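Local structure of nitrophorin Cim l NP (Cimex lectularius, 2IMQ) at residues A[13-18]-A[43-48]; A[82-87]-A[131-136]; A[102-107]-A[116-121]; A[167-172]-A[243-248]. The protein carries nitric oxide on a heme group and delivers it to the victim during feeding, causing vasodilation. All coordinates share one frame; numbering follows the deposited sequence.

Contact 1: A[13-18]-A[43-48]. With HEM (protoporphyrin IX containing Fe), chain B.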
# COMPACT_ATOMS: atom_id res chain seq x y z
N SER A 13 2.56 -0.93 3.17
CA SER A 13 2.38 0.47 3.13
C SER A 13 2.28 1.05 4.53
O SER A 13 1.89 0.36 5.52
CB SER A 13 1.19 0.86 2.31
OG SER A 13 -0.03 0.68 3.00
N TRP A 14 2.61 2.33 4.61
CA TRP A 14 2.64 3.01 5.89
C TRP A 14 2.38 4.47 5.67
O TRP A 14 3.09 5.15 4.94
CB TRP A 14 4.01 2.82 6.48
CG TRP A 14 4.17 3.18 7.90
CD1 TRP A 14 3.21 3.59 8.80
CD2 TRP A 14 5.36 3.00 8.64
NE1 TRP A 14 3.80 3.76 10.04
CE2 TRP A 14 5.12 3.40 9.95
CE3 TRP A 14 6.64 2.55 8.29
CZ2 TRP A 14 6.10 3.34 10.92
CZ3 TRP A 14 7.59 2.52 9.25
CH2 TRP A 14 7.33 2.89 10.53
N ASN A 15 1.37 4.97 6.34
CA ASN A 15 1.18 6.41 6.46
C ASN A 15 2.10 6.85 7.57
O ASN A 15 1.78 6.82 8.79
CB ASN A 15 -0.29 6.74 6.73
CG ASN A 15 -0.55 8.21 6.64
OD1 ASN A 15 0.38 8.96 6.82
ND2 ASN A 15 -1.78 8.64 6.34
N SER A 16 3.30 7.19 7.14
CA SER A 16 4.41 7.44 8.05
C SER A 16 4.58 8.92 8.39
O SER A 16 5.31 9.27 9.34
CB SER A 16 5.68 6.86 7.39
OG SER A 16 5.80 7.38 6.10
N GLY A 17 3.93 9.83 7.68
CA GLY A 17 3.96 11.24 8.09
C GLY A 17 5.33 11.84 7.88
O GLY A 17 5.89 11.75 6.78
N HIS A 18 5.87 12.44 8.95
CA HIS A 18 7.21 13.00 8.92
C HIS A 18 8.26 12.02 9.42
O HIS A 18 9.44 12.38 9.54
CB HIS A 18 7.26 14.32 9.73
CG HIS A 18 6.45 15.43 9.14
ND1 HIS A 18 7.01 16.52 8.50
CD2 HIS A 18 5.11 15.62 9.09
CE1 HIS A 18 6.05 17.33 8.09
NE2 HIS A 18 4.89 16.81 8.43
N ALA A 43 5.08 1.33 -0.15
CA ALA A 43 4.39 2.59 -0.38
C ALA A 43 4.36 3.34 0.95
O ALA A 43 4.04 2.80 2.02
CB ALA A 43 2.96 2.39 -0.88
N VAL A 44 4.65 4.61 0.87
CA VAL A 44 4.54 5.49 2.03
C VAL A 44 3.76 6.74 1.68
O VAL A 44 3.70 7.16 0.52
CB VAL A 44 5.88 5.91 2.61
CG1 VAL A 44 6.51 4.80 3.25
CG2 VAL A 44 6.78 6.51 1.58
N GLN A 45 3.10 7.29 2.70
CA GLN A 45 2.44 8.54 2.62
C GLN A 45 2.97 9.37 3.74
O GLN A 45 3.13 8.92 4.87
CB GLN A 45 0.93 8.35 2.79
CG GLN A 45 0.20 9.68 2.94
CD GLN A 45 -1.27 9.60 2.91
OE1 GLN A 45 -1.86 8.69 2.31
NE2 GLN A 45 -1.87 10.61 3.51
N GLY A 46 3.16 10.65 3.43
CA GLY A 46 3.69 11.54 4.42
C GLY A 46 3.89 12.95 3.89
O GLY A 46 3.12 13.46 3.07
N PHE A 47 4.95 13.55 4.38
CA PHE A 47 5.20 14.98 4.08
C PHE A 47 6.65 15.26 3.82
O PHE A 47 7.51 14.80 4.57
CB PHE A 47 4.76 15.83 5.24
CG PHE A 47 3.28 15.82 5.45
CD1 PHE A 47 2.71 15.04 6.45
CD2 PHE A 47 2.44 16.54 4.60
CE1 PHE A 47 1.33 14.99 6.62
CE2 PHE A 47 1.05 16.52 4.76
CZ PHE A 47 0.49 15.74 5.78
N GLY A 48 6.89 16.05 2.78
CA GLY A 48 8.23 16.60 2.52
C GLY A 48 9.21 15.64 1.88
O GLY A 48 10.42 15.88 1.90
CHA HEM B . 13.80 6.59 -1.12
CHB HEM B . 11.11 4.13 2.08
CHC HEM B . 10.63 8.12 4.73
CHD HEM B . 12.99 10.67 1.47
C1A HEM B . 13.16 5.56 -0.49
C2A HEM B . 13.11 4.18 -0.92
C3A HEM B . 12.33 3.53 -0.03
C4A HEM B . 11.90 4.45 0.98
CMA HEM B . 12.02 2.04 -0.05
CAA HEM B . 13.82 3.56 -2.15
CBA HEM B . 15.13 2.98 -1.55
CGA HEM B . 16.02 2.38 -2.63
O1A HEM B . 16.69 3.14 -3.33
O2A HEM B . 16.10 1.13 -2.76
C1B HEM B . 10.77 5.00 3.07
C2B HEM B . 10.01 4.65 4.25
C3B HEM B . 9.88 5.74 4.99
C4B HEM B . 10.56 6.82 4.31
CMB HEM B . 9.56 3.25 4.39
CAB HEM B . 9.14 5.92 6.31
CBB HEM B . 8.88 4.88 7.11
C1C HEM B . 11.24 9.19 4.14
C2C HEM B . 11.24 10.55 4.59
C3C HEM B . 11.96 11.24 3.71
C4C HEM B . 12.31 10.37 2.62
CMC HEM B . 10.72 11.08 5.94
CAC HEM B . 12.29 12.72 3.76
CBC HEM B . 11.34 13.66 3.78
C1D HEM B . 13.37 9.81 0.46
C2D HEM B . 14.01 10.24 -0.76
C3D HEM B . 14.29 8.99 -1.53
C4D HEM B . 13.76 7.90 -0.75
CMD HEM B . 14.39 11.66 -1.15
CAD HEM B . 14.97 8.98 -2.91
CBD HEM B . 16.42 9.36 -2.67
CGD HEM B . 17.25 9.06 -3.87
O1D HEM B . 18.49 9.35 -3.80
O2D HEM B . 16.67 8.54 -4.87
NA HEM B . 12.42 5.71 0.68
NB HEM B . 11.07 6.33 3.13
NC HEM B . 11.87 9.12 2.93
ND HEM B . 13.22 8.43 0.41
FE HEM B . 12.27 7.38 1.86
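The side chains of Gln45 and Asn15 cross obliquely on the same face of two neighbouring parallel strands. CG of Gln45 is anti to the backbone N (chi1 171°). The rest of the chain is extended and passes the Asn15 amide. CB and CG of Gln45 pass Asn15 OD1, with CG at 4.0 Å. Gln45 CD then lies 3.6 Å from Asn15 ND2. Gln45 OE1 also has Asn15 ND2 as its nearest partner across the contact. At the tip, Gln45 NE2 and Asn15 ND2 are 3.4 Å apart. Both are donors, so they do not bond; Asn15 ND2 gives its hydrogen bond to Asp171 OD2 instead. The two amide planes are 36° apart.

In the backbone, Gln45 O is gripped by two donors, Ser16 N at 2.9 Å and Gly17 N at 3.1 Å. The register slips by one residue here, which makes a beta bulge. Past the bulge, Phe47 N bonds to Gly17 O. Phe47 CB sits over one face of the His18 ring, 3.6 Å from its centroid, in a CH-pi contact. The two rings themselves barely overlap.

Trp14, Ser16 and Val44 face the heme. Trp14 CZ3 meets vinyl carbon CBB of the heme at 3.4 Å, and Val44 CG1 lies 3.6 Å from the methyl CMB. The arrangement is a parallel strand pair of a beta-alpha-beta unit, whose C-terminal ends form part of the heme pocket wall.

Contact 2: A[82-87]-A[131-136]. With HEM (protoporphyrin IX containing Fe), chain B.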
# COMPACT_ATOMS: atom_id res chain seq x y z
N GLU A 82 5.79 15.03 -3.09
CA GLU A 82 5.87 15.61 -1.78
C GLU A 82 5.21 14.75 -0.68
O GLU A 82 5.68 14.79 0.46
CB GLU A 82 5.31 17.03 -1.77
CG GLU A 82 6.39 18.08 -2.00
CD GLU A 82 7.33 18.17 -0.82
OE1 GLU A 82 6.90 18.64 0.26
OE2 GLU A 82 8.48 17.72 -0.96
N THR A 83 4.18 13.97 -1.04
CA THR A 83 3.39 13.27 -0.05
C THR A 83 3.36 11.79 -0.22
O THR A 83 2.79 11.11 0.63
CB THR A 83 1.93 13.76 -0.05
OG1 THR A 83 1.34 13.46 -1.32
CG2 THR A 83 1.86 15.26 0.19
N MET A 84 3.92 11.26 -1.30
CA MET A 84 3.85 9.82 -1.58
C MET A 84 5.23 9.28 -2.01
O MET A 84 6.01 9.97 -2.62
CB MET A 84 2.89 9.47 -2.70
CG MET A 84 1.41 9.79 -2.45
SD MET A 84 0.41 9.48 -3.84
CE MET A 84 0.75 10.98 -4.70
N GLY A 85 5.46 8.01 -1.73
CA GLY A 85 6.62 7.29 -2.21
C GLY A 85 6.17 5.88 -2.59
O GLY A 85 5.40 5.23 -1.85
N LEU A 86 6.64 5.38 -3.74
CA LEU A 86 6.37 4.01 -4.13
C LEU A 86 7.65 3.43 -4.71
O LEU A 86 8.24 4.00 -5.63
CB LEU A 86 5.30 3.93 -5.22
CG LEU A 86 4.91 2.55 -5.76
CD1 LEU A 86 4.32 1.63 -4.67
CD2 LEU A 86 3.96 2.72 -6.93
N THR A 87 8.03 2.26 -4.20
CA THR A 87 9.21 1.54 -4.68
C THR A 87 8.78 0.13 -5.00
O THR A 87 8.10 -0.51 -4.19
CB THR A 87 10.31 1.57 -3.62
OG1 THR A 87 10.56 2.92 -3.22
CG2 THR A 87 11.60 1.00 -4.20
N PHE A 131 1.41 -1.81 -9.75
CA PHE A 131 1.34 -1.36 -8.35
C PHE A 131 0.98 0.11 -8.26
O PHE A 131 1.66 0.95 -8.86
CB PHE A 131 2.68 -1.58 -7.64
CG PHE A 131 3.02 -3.03 -7.47
CD1 PHE A 131 3.60 -3.75 -8.51
CD2 PHE A 131 2.64 -3.71 -6.34
CE1 PHE A 131 3.87 -5.09 -8.36
CE2 PHE A 131 2.91 -5.04 -6.19
CZ PHE A 131 3.51 -5.74 -7.20
N THR A 132 -0.09 0.43 -7.53
CA THR A 132 -0.56 1.76 -7.33
C THR A 132 -0.49 2.13 -5.87
O THR A 132 -0.81 1.34 -5.01
CB THR A 132 -2.03 1.85 -7.79
OG1 THR A 132 -2.06 1.61 -9.18
CG2 THR A 132 -2.66 3.22 -7.54
N THR A 133 -0.12 3.38 -5.65
CA THR A 133 -0.43 4.04 -4.37
C THR A 133 -1.15 5.37 -4.62
O THR A 133 -1.06 5.93 -5.72
CB THR A 133 0.83 4.21 -3.48
OG1 THR A 133 0.44 4.50 -2.12
CG2 THR A 133 1.72 5.28 -3.93
N SER A 134 -1.87 5.88 -3.62
CA SER A 134 -2.62 7.09 -3.80
C SER A 134 -2.76 7.80 -2.48
O SER A 134 -2.56 7.22 -1.40
CB SER A 134 -3.96 6.77 -4.40
OG SER A 134 -4.71 5.90 -3.54
N ARG A 135 -3.15 9.05 -2.57
CA ARG A 135 -3.23 9.92 -1.38
C ARG A 135 -4.26 10.99 -1.67
O ARG A 135 -4.21 11.65 -2.72
CB ARG A 135 -1.87 10.58 -1.12
CG ARG A 135 -1.75 11.46 0.07
CD ARG A 135 -2.35 12.80 -0.03
NE ARG A 135 -1.75 13.65 0.98
CZ ARG A 135 -2.13 14.89 1.21
NH1 ARG A 135 -3.06 15.41 0.44
NH2 ARG A 135 -1.56 15.60 2.17
N MET A 136 -5.22 11.15 -0.78
CA MET A 136 -6.23 12.19 -0.91
C MET A 136 -6.44 12.82 0.46
O MET A 136 -6.35 12.15 1.50
CB MET A 136 -7.53 11.61 -1.39
CG MET A 136 -8.56 12.61 -1.80
SD MET A 136 -8.02 13.62 -3.16
CE MET A 136 -7.98 12.42 -4.49
CHA HEM B . 13.80 6.59 -1.12
CHB HEM B . 11.11 4.13 2.08
CHC HEM B . 10.63 8.12 4.73
CHD HEM B . 12.99 10.67 1.47
C1A HEM B . 13.16 5.56 -0.49
C2A HEM B . 13.11 4.18 -0.92
C3A HEM B . 12.33 3.53 -0.03
C4A HEM B . 11.90 4.45 0.98
CMA HEM B . 12.02 2.04 -0.05
CAA HEM B . 13.82 3.56 -2.15
CBA HEM B . 15.13 2.98 -1.55
CGA HEM B . 16.02 2.38 -2.63
O1A HEM B . 16.69 3.14 -3.33
O2A HEM B . 16.10 1.13 -2.76
C1B HEM B . 10.77 5.00 3.07
C2B HEM B . 10.01 4.65 4.25
C3B HEM B . 9.88 5.74 4.99
C4B HEM B . 10.56 6.82 4.31
CMB HEM B . 9.56 3.25 4.39
CAB HEM B . 9.14 5.92 6.31
CBB HEM B . 8.88 4.88 7.11
C1C HEM B . 11.24 9.19 4.14
C2C HEM B . 11.24 10.55 4.59
C3C HEM B . 11.96 11.24 3.71
C4C HEM B . 12.31 10.37 2.62
CMC HEM B . 10.72 11.08 5.94
CAC HEM B . 12.29 12.72 3.76
CBC HEM B . 11.34 13.66 3.78
C1D HEM B . 13.37 9.81 0.46
C2D HEM B . 14.01 10.24 -0.76
C3D HEM B . 14.29 8.99 -1.53
C4D HEM B . 13.76 7.90 -0.75
CMD HEM B . 14.39 11.66 -1.15
CAD HEM B . 14.97 8.98 -2.91
CBD HEM B . 16.42 9.36 -2.67
CGD HEM B . 17.25 9.06 -3.87
O1D HEM B . 18.49 9.35 -3.80
O2D HEM B . 16.67 8.54 -4.87
NA HEM B . 12.42 5.71 0.68
NB HEM B . 11.07 6.33 3.13
NC HEM B . 11.87 9.12 2.93
ND HEM B . 13.22 8.43 0.41
FE HEM B . 12.27 7.38 1.86
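Ser134, whose backbone C lies 3.8 Å from Met84 SD, has a hydroxyl gripped by two groups. Its OG is hydrogen-bonded to Ala149 O and to Trp168 NE1. The CB of Ser134 points away from Met84, so this grip lies behind the contact. The contact itself is side chains packing on side chains and on backbone between two strands.

Met84 and Arg135 pack through their aliphatic parts. Met84 CG is 3.6 Å from Arg135 CB, and Met84 SD also touches that carbon. The Arg135 chain bends at chi2 (-75°), which turns CD out of line, and its outer part crosses Thr83 at about a right angle. Thr83 CB is 3.8 Å from Arg135 NE, and Thr83 CG2 lies over one face of the guanidinium, 4.0 Å from NH2. The polar ends bond elsewhere: Arg135 NH1 to Ser115 OG, and Thr83 OG1 to Lys114 O.

Further along, Leu86 CB meets Thr133 CG2 at 4.0 Å. Leu86 CD2 reaches Phe131 O at 3.5 Å. Thr133 OG1 is hydrogen-bonded to Ile169 O.

Strands 84-91 and 127-135 belong to different sheets. Their segments run nearly antiparallel, at 171°, with axes 7.7 Å apart. They face each other across the sandwich, and Leu86 also touches Ile118 and Thr120 of strand 116-124. The heme lies on the far side of 84-87, where Thr87 touches it.

Contact 3: A[102-107]-A[116-121]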
# COMPACT_ATOMS: atom_id res chain seq x y z
N ASN A 102 9.13 -1.49 -18.29
CA ASN A 102 9.00 -0.82 -16.96
C ASN A 102 8.50 0.62 -17.14
O ASN A 102 9.19 1.46 -17.79
CB ASN A 102 10.38 -0.87 -16.30
CG ASN A 102 10.38 -0.38 -14.87
OD1 ASN A 102 9.35 -0.29 -14.21
ND2 ASN A 102 11.56 -0.05 -14.38
N GLU A 103 7.34 0.95 -16.56
CA GLU A 103 6.74 2.26 -16.77
C GLU A 103 6.10 2.72 -15.49
O GLU A 103 5.48 1.92 -14.79
CB GLU A 103 5.68 2.17 -17.85
CG GLU A 103 6.20 1.89 -19.26
CD GLU A 103 7.23 2.90 -19.72
OE1 GLU A 103 8.19 2.51 -20.44
OE2 GLU A 103 7.08 4.08 -19.40
N THR A 104 6.22 4.01 -15.22
CA THR A 104 5.55 4.64 -14.06
C THR A 104 4.85 5.90 -14.51
O THR A 104 5.37 6.64 -15.36
CB THR A 104 6.58 5.00 -13.00
OG1 THR A 104 7.07 3.80 -12.39
CG2 THR A 104 5.96 5.76 -11.84
N ILE A 105 3.64 6.12 -14.01
CA ILE A 105 2.98 7.38 -14.15
C ILE A 105 2.71 7.99 -12.78
O ILE A 105 2.58 7.29 -11.77
CB ILE A 105 1.61 7.26 -14.93
CG1 ILE A 105 0.59 6.46 -14.13
CG2 ILE A 105 1.84 6.73 -16.39
CD1 ILE A 105 -0.82 6.90 -14.37
N ILE A 106 2.68 9.30 -12.76
CA ILE A 106 2.25 10.04 -11.61
C ILE A 106 1.02 10.81 -12.04
O ILE A 106 1.01 11.44 -13.12
CB ILE A 106 3.35 11.01 -11.16
CG1 ILE A 106 4.59 10.27 -10.68
CG2 ILE A 106 2.88 11.83 -10.03
CD1 ILE A 106 5.76 11.14 -10.33
N VAL A 107 0.01 10.81 -11.17
CA VAL A 107 -1.23 11.54 -11.40
C VAL A 107 -1.36 12.52 -10.25
O VAL A 107 -1.28 12.15 -9.06
CB VAL A 107 -2.48 10.63 -11.42
CG1 VAL A 107 -3.74 11.50 -11.40
CG2 VAL A 107 -2.46 9.73 -12.65
N GLY A 116 -3.16 12.52 -5.32
CA GLY A 116 -3.18 11.81 -6.57
C GLY A 116 -2.66 10.42 -6.33
O GLY A 116 -3.09 9.79 -5.37
N GLY A 117 -1.76 9.97 -7.18
CA GLY A 117 -1.18 8.70 -7.00
C GLY A 117 -0.07 8.42 -7.98
O GLY A 117 0.31 9.27 -8.82
N ILE A 118 0.45 7.22 -7.85
CA ILE A 118 1.60 6.68 -8.65
C ILE A 118 1.23 5.30 -9.08
O ILE A 118 0.72 4.51 -8.27
CB ILE A 118 2.85 6.62 -7.81
CG1 ILE A 118 3.20 7.98 -7.16
CG2 ILE A 118 4.09 6.12 -8.65
CD1 ILE A 118 4.22 7.91 -6.11
N VAL A 119 1.52 4.97 -10.35
CA VAL A 119 1.39 3.60 -10.78
C VAL A 119 2.70 3.15 -11.43
O VAL A 119 3.15 3.79 -12.35
CB VAL A 119 0.28 3.39 -11.84
CG1 VAL A 119 0.05 1.95 -12.03
CG2 VAL A 119 -0.97 4.04 -11.46
N THR A 120 3.25 2.06 -10.95
CA THR A 120 4.45 1.44 -11.56
C THR A 120 4.06 0.09 -12.06
O THR A 120 3.49 -0.73 -11.33
CB THR A 120 5.56 1.36 -10.50
OG1 THR A 120 6.02 2.68 -10.19
CG2 THR A 120 6.78 0.57 -10.99
N SER A 121 4.41 -0.19 -13.33
CA SER A 121 4.03 -1.42 -13.98
C SER A 121 5.23 -2.04 -14.70
O SER A 121 6.13 -1.36 -15.12
CB SER A 121 2.93 -1.18 -15.04
OG SER A 121 1.76 -0.60 -14.45
O HOH W 1 2.48 2.19 -14.77
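Thr104 and Thr120 meet through their hydroxyls, with Thr104 OG1 and Thr120 OG1 2.7 Å apart in a hydrogen bond. Either could be the donor. In the backbone the two residues are a non-hydrogen-bonded antiparallel pair, and the side chains supply the bond. Each OG1 is anti to its own carbonyl carbon (chi1 -71° and -69°), which turns both hydroxyls toward each other over one face of the sheet. Thr104 CG2 turns aside and touches Ile118 CG2 at 3.7 Å. Both threonines are on the same face as Ile106 and Ile118.

On the other face Ile105 and Val119 lie side by side and point the same way. Ile105 CG1 is 3.8 Å from Val119 CB.

The backbone holds these pairs in register. Glu103 with Ser121, Ile105 with Val119 and Val107 with Gly117 each exchange two hydrogen bonds. The bond from Val107 N to Gly117 O is 2.8 Å long and almost straight, 178° at the hydrogen. A water bridges the strands near Ser121. It donates to Glu103 O and to Val119 O, and accepts from Ser121 OG at 2.9 Å.

Further out, Ser121 OG is also bonded to Ser130 OG on the next strand. Ile118 and Thr120 pack on Leu86, and Thr104 on Lys77 and Thr79, all from the opposing sheet. The arrangement is a two-stranded antiparallel beta hairpin, with strand 103-108 at the edge of a five-stranded sheet.

Contact 4: A[167-172]-A[243-248]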
# COMPACT_ATOMS: atom_id res chain seq x y z
N PHE A 167 -2.14 -4.43 -7.76
CA PHE A 167 -2.15 -4.14 -6.30
C PHE A 167 -2.26 -2.65 -6.08
O PHE A 167 -1.65 -1.87 -6.79
CB PHE A 167 -0.84 -4.68 -5.69
CG PHE A 167 -0.68 -6.17 -5.93
CD1 PHE A 167 0.00 -6.65 -7.04
CD2 PHE A 167 -1.28 -7.09 -5.08
CE1 PHE A 167 0.08 -8.02 -7.26
CE2 PHE A 167 -1.21 -8.45 -5.31
CZ PHE A 167 -0.52 -8.90 -6.42
N TRP A 168 -3.03 -2.26 -5.08
CA TRP A 168 -3.19 -0.87 -4.75
C TRP A 168 -2.98 -0.84 -3.25
O TRP A 168 -3.69 -1.48 -2.47
CB TRP A 168 -4.61 -0.41 -5.07
CG TRP A 168 -4.85 1.07 -5.08
CD1 TRP A 168 -4.42 2.00 -4.22
CD2 TRP A 168 -5.56 1.76 -6.08
NE1 TRP A 168 -4.85 3.25 -4.59
CE2 TRP A 168 -5.56 3.12 -5.74
CE3 TRP A 168 -6.26 1.36 -7.24
CZ2 TRP A 168 -6.17 4.06 -6.51
CZ3 TRP A 168 -6.88 2.33 -7.99
CH2 TRP A 168 -6.82 3.64 -7.63
N ILE A 169 -1.97 -0.09 -2.85
CA ILE A 169 -1.47 -0.08 -1.46
C ILE A 169 -1.27 1.34 -0.97
O ILE A 169 -0.74 2.18 -1.69
CB ILE A 169 -0.16 -0.88 -1.32
CG1 ILE A 169 0.92 -0.39 -2.30
CG2 ILE A 169 -0.46 -2.36 -1.52
CD1 ILE A 169 2.29 -1.10 -2.03
N GLY A 170 -1.70 1.59 0.25
CA GLY A 170 -1.54 2.89 0.86
C GLY A 170 -2.75 3.17 1.71
O GLY A 170 -3.65 2.34 1.90
N ASP A 171 -2.75 4.38 2.23
CA ASP A 171 -3.87 4.90 2.99
C ASP A 171 -4.86 5.47 1.99
O ASP A 171 -4.58 6.50 1.33
CB ASP A 171 -3.42 5.93 4.00
CG ASP A 171 -4.54 6.56 4.78
OD1 ASP A 171 -5.72 6.23 4.48
OD2 ASP A 171 -4.22 7.36 5.68
N LEU A 172 -5.98 4.78 1.81
CA LEU A 172 -7.00 5.14 0.84
C LEU A 172 -7.92 6.30 1.25
O LEU A 172 -8.81 6.66 0.52
CB LEU A 172 -7.85 3.94 0.52
CG LEU A 172 -7.13 2.64 0.09
CD1 LEU A 172 -8.13 1.53 -0.12
CD2 LEU A 172 -6.28 2.81 -1.14
N ASP A 243 -3.99 2.23 6.32
CA ASP A 243 -3.23 1.51 5.27
C ASP A 243 -3.97 0.25 4.85
O ASP A 243 -4.35 -0.55 5.71
CB ASP A 243 -1.85 1.17 5.78
CG ASP A 243 -0.96 2.40 5.81
OD1 ASP A 243 -0.47 2.77 4.69
OD2 ASP A 243 -0.74 3.10 6.83
N ARG A 244 -4.15 0.05 3.55
CA ARG A 244 -4.87 -1.05 3.01
C ARG A 244 -4.10 -1.61 1.85
O ARG A 244 -3.31 -0.93 1.20
CB ARG A 244 -6.29 -0.63 2.50
CG ARG A 244 -7.05 0.27 3.45
CD ARG A 244 -7.51 -0.37 4.75
NE ARG A 244 -8.72 -1.14 4.59
CZ ARG A 244 -9.94 -0.68 4.78
NH1 ARG A 244 -10.15 0.58 5.17
NH2 ARG A 244 -10.98 -1.48 4.54
N ALA A 245 -4.38 -2.88 1.56
CA ALA A 245 -3.92 -3.54 0.32
C ALA A 245 -5.09 -4.12 -0.40
O ALA A 245 -5.85 -4.91 0.18
CB ALA A 245 -2.91 -4.65 0.65
N LEU A 246 -5.25 -3.73 -1.65
CA LEU A 246 -6.30 -4.24 -2.51
C LEU A 246 -5.63 -4.92 -3.69
O LEU A 246 -4.54 -4.56 -4.13
CB LEU A 246 -7.16 -3.11 -3.06
CG LEU A 246 -7.78 -2.20 -2.06
CD1 LEU A 246 -8.58 -1.13 -2.79
CD2 LEU A 246 -8.62 -2.96 -1.03
N TYR A 247 -6.30 -5.94 -4.21
CA TYR A 247 -5.80 -6.68 -5.37
C TYR A 247 -6.87 -6.99 -6.36
O TYR A 247 -8.04 -7.06 -6.02
CB TYR A 247 -5.14 -7.99 -4.93
CG TYR A 247 -6.03 -9.02 -4.31
CD1 TYR A 247 -6.60 -10.07 -5.08
CD2 TYR A 247 -6.34 -9.01 -2.98
CE1 TYR A 247 -7.43 -11.05 -4.50
CE2 TYR A 247 -7.13 -10.00 -2.41
CZ TYR A 247 -7.68 -11.00 -3.15
OH TYR A 247 -8.48 -11.95 -2.50
N LYS A 248 -6.43 -7.20 -7.60
CA LYS A 248 -7.35 -7.53 -8.69
C LYS A 248 -6.51 -8.11 -9.80
O LYS A 248 -5.34 -7.78 -9.95
CB LYS A 248 -8.03 -6.24 -9.22
CG LYS A 248 -9.23 -6.37 -10.11
CD LYS A 248 -9.82 -4.98 -10.37
CE LYS A 248 -10.99 -5.11 -11.31
NZ LYS A 248 -11.66 -3.88 -11.56
O HOH W 2 0.26 4.97 3.22
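Two sequence motifs known from the inositol polyphosphate 5-phosphatases meet here: the WxGDxN motif, which includes Trp168, Gly170 and Asp171, and the PxWxDRxL-type motif, which includes Asp243, Arg244 and Leu246. They pair as antiparallel strands. Trp168 and Leu246 exchange two backbone hydrogen bonds, with Trp168 N 2.9 Å from Leu246 O. Gly170 and Arg244 do the same. Arg244 N lies 2.9 Å from Gly170 O but sits 41° above that carbonyl plane. Gly170 has a phi of 144°, where a CB would press on the carbonyl O of Ile169. The chain turns a corner at this residue.

After the corner, Leu172 comes back over Arg244 and Leu246. Leu172 CD1 meets Leu246 CD1 tip to tip at 3.8 Å. The same Leu172 CD1 lies 3.9 Å from Arg244 CB, where the two side chains cross at about a right angle. Arg244 bends at chi2 and chi3, and its guanidinium forms salt bridges with Glu215 and Asp199.

On the other face Ile169 CG2 packs on Ala245 CB at 4.0 Å, and Phe167 CD2 on Tyr247 CB at the same distance. Asp243 OD1 accepts a bond from a water at 2.7 Å and is also hydrogen-bonded to Ser13 OG.

The contact lies near the centre of the chain. Strand 243-248 is outermost in its sheet, and 165-169 lies between it and strand 127-135. Ile169 touches Ala41 and Ala43 of the opposing sheet, and Ala245 touches Ala276.

The four contacts follow the two sheets of the sandwich. Contact 1 lies within the six-stranded sheet, next to the heme. Contacts 3 and 4 lie at the two edges of the five-stranded sheet, with centres about 14 Å apart. Contact 2 joins the sheets, through strands 84-91 and 127-135, and its centre is about 8 Å from contact 1 and 9 Å from contact 3. Along the chain, contact 1 comes first and contact 4 last; contact 3 falls between the two segments of contact 2. Contacts 1 and 2 both touch the heme. The heme site is thus built on one outer side of a phosphatase-like sandwich, with contacts 3 and 4 away from it.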